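Local coordinates for protein rhamnosidase B (Bacillus sp., PDB 2OKX) that hydrolyses terminal alpha-L-rhamnose residues from rhamnosides, as a glycoside hydrolase of family 78 whose probable catalytic domain is an alpha-helical barrel, at residues A[701-706]-A[727-732]; A[708-713]-A[721-726]. One frame throughout, in Å; residues are numbered along the deposited sequence.

Interaction 1 of 2, residues A[701-706]-A[727-732]; sequences FLVKAL and ARADLL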
ATOM      1  N   PHE A 701      20.107  12.682 -11.253  1.00 29.21           N
ATOM      2  CA  PHE A 701      20.148  11.350 -10.668  1.00 29.21           C
ATOM      3  C   PHE A 701      20.683  10.308 -11.648  1.00 28.99           C
ATOM      4  O   PHE A 701      21.234   9.289 -11.236  1.00 29.23           O
ATOM      5  CB  PHE A 701      18.759  10.945 -10.154  1.00 29.64           C
ATOM      6  CG  PHE A 701      18.477  11.401  -8.744  1.00 30.79           C
ATOM      7  CD1 PHE A 701      17.280  12.037  -8.426  1.00 31.19           C
ATOM      8  CD2 PHE A 701      19.407  11.182  -7.729  1.00 31.21           C
ATOM      9  CE1 PHE A 701      17.009  12.448  -7.122  1.00 29.63           C
ATOM     10  CE2 PHE A 701      19.145  11.589  -6.419  1.00 33.17           C
ATOM     11  CZ  PHE A 701      17.942  12.224  -6.115  1.00 31.19           C
ATOM     12  N   LEU A 702      20.531  10.556 -12.944  1.00 28.79           N
ATOM     13  CA  LEU A 702      21.048   9.612 -13.930  1.00 28.79           C
ATOM     14  C   LEU A 702      22.574   9.625 -13.854  1.00 29.12           C
ATOM     15  O   LEU A 702      23.224   8.585 -13.963  1.00 28.04           O
ATOM     16  CB  LEU A 702      20.593   9.991 -15.342  1.00 30.44           C
ATOM     17  CG  LEU A 702      21.137   9.119 -16.484  1.00 30.29           C
ATOM     18  CD1 LEU A 702      20.940   7.643 -16.176  1.00 31.12           C
ATOM     19  CD2 LEU A 702      20.428   9.489 -17.779  1.00 29.50           C
ATOM     20  N   VAL A 703      23.141  10.809 -13.659  1.00 29.70           N
ATOM     21  CA  VAL A 703      24.588  10.938 -13.547  1.00 31.88           C
ATOM     22  C   VAL A 703      25.066  10.079 -12.381  1.00 31.69           C
ATOM     23  O   VAL A 703      25.938   9.223 -12.544  1.00 30.88           O
ATOM     24  CB  VAL A 703      25.004  12.403 -13.287  1.00 32.45           C
ATOM     25  CG1 VAL A 703      26.501  12.481 -13.003  1.00 34.19           C
ATOM     26  CG2 VAL A 703      24.649  13.264 -14.493  1.00 33.61           C
ATOM     27  N   LYS A 704      24.475  10.299 -11.210  1.00 32.74           N
ATOM     28  CA  LYS A 704      24.858   9.546 -10.020  1.00 33.09           C
ATOM     29  C   LYS A 704      24.604   8.050 -10.173  1.00 32.89           C
ATOM     30  O   LYS A 704      25.381   7.234  -9.684  1.00 33.33           O
ATOM     31  CB  LYS A 704      24.117  10.068  -8.784  1.00 35.12           C
ATOM     32  CG  LYS A 704      24.589   9.416  -7.489  1.00 36.91           C
ATOM     33  CD  LYS A 704      23.774   9.864  -6.294  1.00 41.15           C
ATOM     34  CE  LYS A 704      24.081   8.999  -5.076  1.00 41.28           C
ATOM     35  NZ  LYS A 704      23.148   9.285  -3.951  1.00 45.98           N
ATOM     36  N   ALA A 705      23.514   7.692 -10.849  1.00 32.81           N
ATOM     37  CA  ALA A 705      23.182   6.287 -11.062  1.00 32.17           C
ATOM     38  C   ALA A 705      24.259   5.631 -11.923  1.00 32.20           C
ATOM     39  O   ALA A 705      24.686   4.509 -11.658  1.00 32.58           O
ATOM     40  CB  ALA A 705      21.824   6.165 -11.738  1.00 32.04           C
ATOM     41  N   LEU A 706      24.693   6.341 -12.958  1.00 33.04           N
ATOM     42  CA  LEU A 706      25.729   5.838 -13.854  1.00 33.23           C
ATOM     43  C   LEU A 706      27.017   5.579 -13.080  1.00 32.10           C
ATOM     44  O   LEU A 706      27.722   4.602 -13.333  1.00 32.04           O
ATOM     45  CB  LEU A 706      25.992   6.853 -14.967  1.00 31.99           C
ATOM     46  CG  LEU A 706      24.871   6.993 -15.997  1.00 32.07           C
ATOM     47  CD1 LEU A 706      25.032   8.290 -16.772  1.00 29.86           C
ATOM     48  CD2 LEU A 706      24.892   5.782 -16.919  1.00 29.44           C
ATOM     49  N   ALA A 727      32.045   7.542 -18.451  1.00 38.61           N
ATOM     50  CA  ALA A 727      32.318   8.580 -19.441  1.00 38.88           C
ATOM     51  C   ALA A 727      31.054   9.387 -19.720  1.00 39.08           C
ATOM     52  O   ALA A 727      31.072  10.621 -19.716  1.00 38.51           O
ATOM     53  CB  ALA A 727      32.828   7.949 -20.729  1.00 40.06           C
ATOM     54  N   ARG A 728      29.959   8.676 -19.968  1.00 39.30           N
ATOM     55  CA  ARG A 728      28.674   9.306 -20.241  1.00 39.01           C
ATOM     56  C   ARG A 728      28.246  10.208 -19.088  1.00 39.23           C
ATOM     57  O   ARG A 728      27.649  11.264 -19.300  1.00 38.69           O
ATOM     58  CB  ARG A 728      27.620   8.226 -20.480  1.00 39.91           C
ATOM     59  CG  ARG A 728      27.740   7.537 -21.827  1.00 41.18           C
ATOM     60  CD  ARG A 728      27.185   8.426 -22.928  1.00 42.34           C
ATOM     61  NE  ARG A 728      26.184   7.717 -23.720  1.00 44.12           N
ATOM     62  CZ  ARG A 728      25.154   8.301 -24.319  1.00 44.17           C
ATOM     63  NH1 ARG A 728      24.983   9.612 -24.220  1.00 45.52           N
ATOM     64  NH2 ARG A 728      24.288   7.574 -25.011  1.00 46.89           N
ATOM     65  N   ALA A 729      28.559   9.790 -17.865  1.00 40.14           N
ATOM     66  CA  ALA A 729      28.209  10.566 -16.682  1.00 40.11           C
ATOM     67  C   ALA A 729      28.884  11.932 -16.728  1.00 40.12           C
ATOM     68  O   ALA A 729      28.262  12.956 -16.429  1.00 38.68           O
ATOM     69  CB  ALA A 729      28.625   9.811 -15.418  1.00 40.43           C
ATOM     70  N   ASP A 730      30.159  11.944 -17.105  1.00 41.55           N
ATOM     71  CA  ASP A 730      30.914  13.190 -17.201  1.00 42.74           C
ATOM     72  C   ASP A 730      30.306  14.095 -18.263  1.00 42.01           C
ATOM     73  O   ASP A 730      30.093  15.285 -18.031  1.00 40.72           O
ATOM     74  CB  ASP A 730      32.377  12.901 -17.548  1.00 45.17           C
ATOM     75  CG  ASP A 730      33.138  12.281 -16.395  1.00 47.97           C
ATOM     76  OD1 ASP A 730      32.721  11.209 -15.912  1.00 50.44           O
ATOM     77  OD2 ASP A 730      34.156  12.867 -15.969  1.00 51.46           O
ATOM     78  N   LEU A 731      30.034  13.522 -19.431  1.00 42.49           N
ATOM     79  CA  LEU A 731      29.448  14.270 -20.534  1.00 43.48           C
ATOM     80  C   LEU A 731      28.104  14.850 -20.115  1.00 43.03           C
ATOM     81  O   LEU A 731      27.803  16.013 -20.394  1.00 42.44           O
ATOM     82  CB  LEU A 731      29.253  13.361 -21.751  1.00 45.57           C
ATOM     83  CG  LEU A 731      30.515  12.774 -22.389  1.00 48.41           C
ATOM     84  CD1 LEU A 731      30.127  11.852 -23.532  1.00 49.57           C
ATOM     85  CD2 LEU A 731      31.412  13.897 -22.891  1.00 49.33           C
ATOM     86  N   LEU A 732      27.303  14.032 -19.437  1.00 41.72           N
ATOM     87  CA  LEU A 732      25.989  14.463 -18.983  1.00 40.80           C
ATOM     88  C   LEU A 732      26.126  15.582 -17.954  1.00 39.40           C
ATOM     89  O   LEU A 732      25.477  16.620 -18.064  1.00 38.68           O
ATOM     90  CB  LEU A 732      25.228  13.285 -18.368  1.00 41.60           C
ATOM     91  CG  LEU A 732      23.709  13.245 -18.587  1.00 44.24           C
ATOM     92  CD1 LEU A 732      23.089  12.238 -17.625  1.00 42.51           C
ATOM     93  CD2 LEU A 732      23.100  14.621 -18.375  1.00 43.32           C
TER
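Leu732 CD1 is the methyl on which the first shell converges: Val703 CG2 meets it at 3.6 Å and Leu702 CD2 at 3.8 Å. The side chains of Leu702 and Leu732 cross at about a right angle, and CB and CG of Leu702 also lie near this methyl. In Val703 the two branches divide the work. CG1, anti to the backbone N (chi1 173°), faces Ala729 and lies 3.9 Å from Ala729 O, while CG2 takes Leu732, touching its CB as well as CD1. One turn on, Leu706 packs against Ala729, its CD1 3.9 Å from Ala729 CA and its CB 4.0 Å from Ala729 CB. The small side chain of Ala729 is consistent with the close approach of the backbones, Val703 CA and Ala729 CA being 4.8 Å apart. The contact is apolar and buried; the axes of segments 701-706 and 727-732 approach to 8.7 Å, their directions 157° apart, close to antiparallel. Backbone bonds such as Leu706 N to Leu702 O hold the spacing of these side chains along each helix. Leu661 of helix 647-665 touches both Leu702 and Leu706, and Leu665 of that helix touches Leu706 and Arg728. Helix 627-644 also packs on helix 696-715, through Phe631 on Leu702 and through Phe632, edge-to-face with Phe701, within the helical domain of the enzyme.

Interaction 2 of 2, residues A[708-713]-A[721-726]; sequences DSRALA and EADAFA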
ATOM      1  N   ASP A 708      27.211   5.283  -9.557  1.00 33.67           N
ATOM      2  CA  ASP A 708      26.940   4.299  -8.512  1.00 33.35           C
ATOM      3  C   ASP A 708      27.012   2.878  -9.069  1.00 32.81           C
ATOM      4  O   ASP A 708      27.365   1.940  -8.353  1.00 30.64           O
ATOM      5  CB  ASP A 708      25.551   4.533  -7.904  1.00 33.80           C
ATOM      6  CG  ASP A 708      25.502   5.746  -6.994  1.00 35.62           C
ATOM      7  OD1 ASP A 708      24.384   6.179  -6.644  1.00 36.77           O
ATOM      8  OD2 ASP A 708      26.575   6.262  -6.619  1.00 38.35           O
ATOM      9  N   SER A 709      26.686   2.723 -10.351  1.00 33.78           N
ATOM     10  CA  SER A 709      26.697   1.408 -10.995  1.00 34.79           C
ATOM     11  C   SER A 709      28.077   0.751 -10.979  1.00 35.12           C
ATOM     12  O   SER A 709      28.188  -0.475 -10.984  1.00 35.27           O
ATOM     13  CB  SER A 709      26.208   1.520 -12.442  1.00 35.24           C
ATOM     14  OG  SER A 709      27.139   2.225 -13.246  1.00 36.87           O
ATOM     15  N   ARG A 710      29.126   1.566 -10.966  1.00 36.04           N
ATOM     16  CA  ARG A 710      30.485   1.037 -10.946  1.00 36.79           C
ATOM     17  C   ARG A 710      30.707   0.133  -9.739  1.00 36.62           C
ATOM     18  O   ARG A 710      31.302  -0.939  -9.857  1.00 35.63           O
ATOM     19  CB  ARG A 710      31.502   2.183 -10.940  1.00 39.82           C
ATOM     20  CG  ARG A 710      32.944   1.739 -10.696  1.00 43.21           C
ATOM     21  CD  ARG A 710      33.933   2.723 -11.302  1.00 47.03           C
ATOM     22  NE  ARG A 710      33.962   2.614 -12.760  1.00 51.59           N
ATOM     23  CZ  ARG A 710      34.614   3.446 -13.567  1.00 53.71           C
ATOM     24  NH1 ARG A 710      34.577   3.259 -14.878  1.00 54.18           N
ATOM     25  NH2 ARG A 710      35.294   4.470 -13.066  1.00 55.15           N
ATOM     26  N   ALA A 711      30.222   0.567  -8.577  1.00 35.92           N
ATOM     27  CA  ALA A 711      30.378  -0.213  -7.355  1.00 34.36           C
ATOM     28  C   ALA A 711      29.879  -1.640  -7.559  1.00 33.21           C
ATOM     29  O   ALA A 711      30.542  -2.598  -7.170  1.00 32.78           O
ATOM     30  CB  ALA A 711      29.626   0.455  -6.204  1.00 35.05           C
ATOM     31  N   LEU A 712      28.713  -1.780  -8.179  1.00 32.74           N
ATOM     32  CA  LEU A 712      28.142  -3.099  -8.430  1.00 33.02           C
ATOM     33  C   LEU A 712      28.976  -3.867  -9.444  1.00 33.94           C
ATOM     34  O   LEU A 712      29.217  -5.066  -9.287  1.00 31.74           O
ATOM     35  CB  LEU A 712      26.702  -2.963  -8.931  1.00 33.10           C
ATOM     36  CG  LEU A 712      25.724  -2.436  -7.876  1.00 33.77           C
ATOM     37  CD1 LEU A 712      24.420  -2.008  -8.527  1.00 34.22           C
ATOM     38  CD2 LEU A 712      25.487  -3.518  -6.837  1.00 32.51           C
ATOM     39  N   ALA A 713      29.415  -3.172 -10.489  1.00 35.67           N
ATOM     40  CA  ALA A 713      30.232  -3.792 -11.526  1.00 37.11           C
ATOM     41  C   ALA A 713      31.535  -4.309 -10.921  1.00 37.53           C
ATOM     42  O   ALA A 713      31.954  -5.434 -11.194  1.00 37.90           O
ATOM     43  CB  ALA A 713      30.531  -2.784 -12.625  1.00 36.06           C
ATOM     44  N   GLU A 721      33.221  -3.055 -17.256  1.00 49.79           N
ATOM     45  CA  GLU A 721      31.921  -2.969 -17.912  1.00 48.14           C
ATOM     46  C   GLU A 721      31.152  -1.714 -17.500  1.00 47.06           C
ATOM     47  O   GLU A 721      30.037  -1.479 -17.968  1.00 46.93           O
ATOM     48  CB  GLU A 721      31.084  -4.213 -17.597  1.00 47.80           C
ATOM     49  CG  GLU A 721      31.553  -5.473 -18.309  1.00 47.48           C
ATOM     50  CD  GLU A 721      30.636  -6.659 -18.070  1.00 47.33           C
ATOM     51  OE1 GLU A 721      29.405  -6.501 -18.217  1.00 48.77           O
ATOM     52  OE2 GLU A 721      31.143  -7.754 -17.746  1.00 45.81           O
ATOM     53  N   ALA A 722      31.754  -0.901 -16.635  1.00 45.62           N
ATOM     54  CA  ALA A 722      31.109   0.321 -16.163  1.00 44.41           C
ATOM     55  C   ALA A 722      31.844   1.598 -16.562  1.00 43.65           C
ATOM     56  O   ALA A 722      31.381   2.700 -16.265  1.00 42.63           O
ATOM     57  CB  ALA A 722      30.952   0.268 -14.646  1.00 44.26           C
ATOM     58  N   ASP A 723      32.981   1.461 -17.236  1.00 43.29           N
ATOM     59  CA  ASP A 723      33.747   2.635 -17.648  1.00 41.93           C
ATOM     60  C   ASP A 723      33.010   3.483 -18.674  1.00 40.08           C
ATOM     61  O   ASP A 723      33.115   4.709 -18.666  1.00 39.33           O
ATOM     62  CB  ASP A 723      35.115   2.226 -18.197  1.00 44.78           C
ATOM     63  CG  ASP A 723      36.040   1.701 -17.114  1.00 47.49           C
ATOM     64  OD1 ASP A 723      35.893   0.529 -16.715  1.00 48.44           O
ATOM     65  OD2 ASP A 723      36.908   2.471 -16.653  1.00 49.94           O
ATOM     66  N   ALA A 724      32.262   2.829 -19.555  1.00 38.49           N
ATOM     67  CA  ALA A 724      31.501   3.542 -20.573  1.00 37.40           C
ATOM     68  C   ALA A 724      30.458   4.426 -19.896  1.00 36.04           C
ATOM     69  O   ALA A 724      30.241   5.572 -20.299  1.00 35.23           O
ATOM     70  CB  ALA A 724      30.823   2.551 -21.516  1.00 37.99           C
ATOM     71  N   PHE A 725      29.813   3.888 -18.864  1.00 35.69           N
ATOM     72  CA  PHE A 725      28.802   4.637 -18.121  1.00 35.63           C
ATOM     73  C   PHE A 725      29.462   5.824 -17.429  1.00 34.57           C
ATOM     74  O   PHE A 725      28.879   6.903 -17.330  1.00 34.50           O
ATOM     75  CB  PHE A 725      28.130   3.742 -17.070  1.00 35.78           C
ATOM     76  CG  PHE A 725      27.219   2.687 -17.646  1.00 35.93           C
ATOM     77  CD1 PHE A 725      26.793   1.622 -16.858  1.00 35.44           C
ATOM     78  CD2 PHE A 725      26.773   2.761 -18.964  1.00 35.54           C
ATOM     79  CE1 PHE A 725      25.940   0.645 -17.370  1.00 35.65           C
ATOM     80  CE2 PHE A 725      25.919   1.788 -19.485  1.00 35.95           C
ATOM     81  CZ  PHE A 725      25.503   0.728 -18.685  1.00 35.78           C
ATOM     82  N   ALA A 726      30.685   5.616 -16.951  1.00 35.15           N
ATOM     83  CA  ALA A 726      31.424   6.668 -16.267  1.00 35.98           C
ATOM     84  C   ALA A 726      31.684   7.844 -17.206  1.00 36.72           C
ATOM     85  O   ALA A 726      31.553   9.005 -16.813  1.00 36.75           O
ATOM     86  CB  ALA A 726      32.741   6.115 -15.735  1.00 34.51           C
TER
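Arg710 sends CG anti to its backbone N (chi1 171°) and then bends at chi3 (-73°), and its guanidinium reaches across to the start of helix 723-739. Asp723, its CG anti to the carbonyl carbon, offers a carboxylate there: Arg710 NH1 and Asp723 OD2 form a salt bridge of 3.0 Å. The guanidinium and carboxylate planes stand 48° apart and the side chains cross obliquely; NH1 alone of the guanidinium nitrogens approaches the carboxylate closely. Ala726 CB lies over one face of the Arg710 guanidinium, 3.5 Å from Arg710 NH1. Arg710 NE is buried by the contact without a polar partner in the model. An alanine at Arg710 would probably leave the Asp723 carboxylate without this charged mate and uncover the Ala726 methyl. The segments belong to an antiparallel helical hairpin of the six-hairpin glycosidase domain, close to its turn, where a 3-10 segment at 721-722 leads into helix 723-739. Near the turn, alanine meets alanine: Ala713 CB lies 3.7 Å from Ala722 CB, and Ala722 CB is also 3.8 Å from Arg710 CA. Nearer the hairpin's middle, Ser709 OG approaches the edge of the Phe725 ring, 3.7 Å from Phe725 CD1, while hydrogen-bonding to Leu706 O of its own helix. Helix 647-665 lies against this end as well, with Trp654 on Ala713, Leu661 on Ser709 and Thr662 on Phe725, and Trp654 NE1 hydrogen-bonds Glu721 OE1.

From the N terminus, helix 696-715 first presents residues 701-706 and then 708-713; the chain turns, and segment 721-726 leads from a 3-10 turn into helix 723-739, which carries 727-732 further on. Interaction 2 therefore closes the short loop, with seven residues between its segments, and interaction 1 closes the longer one around it, with twenty. The loops nest without crossing, as expected of two successive contacts along an antiparallel helical hairpin. The centres of the two interactions are about 10 Å apart, and Leu706 CB packs on Phe725 O, 3.7 Å away, joining them. Helix 647-665 runs beside both and ties the hairpin into the helical domain.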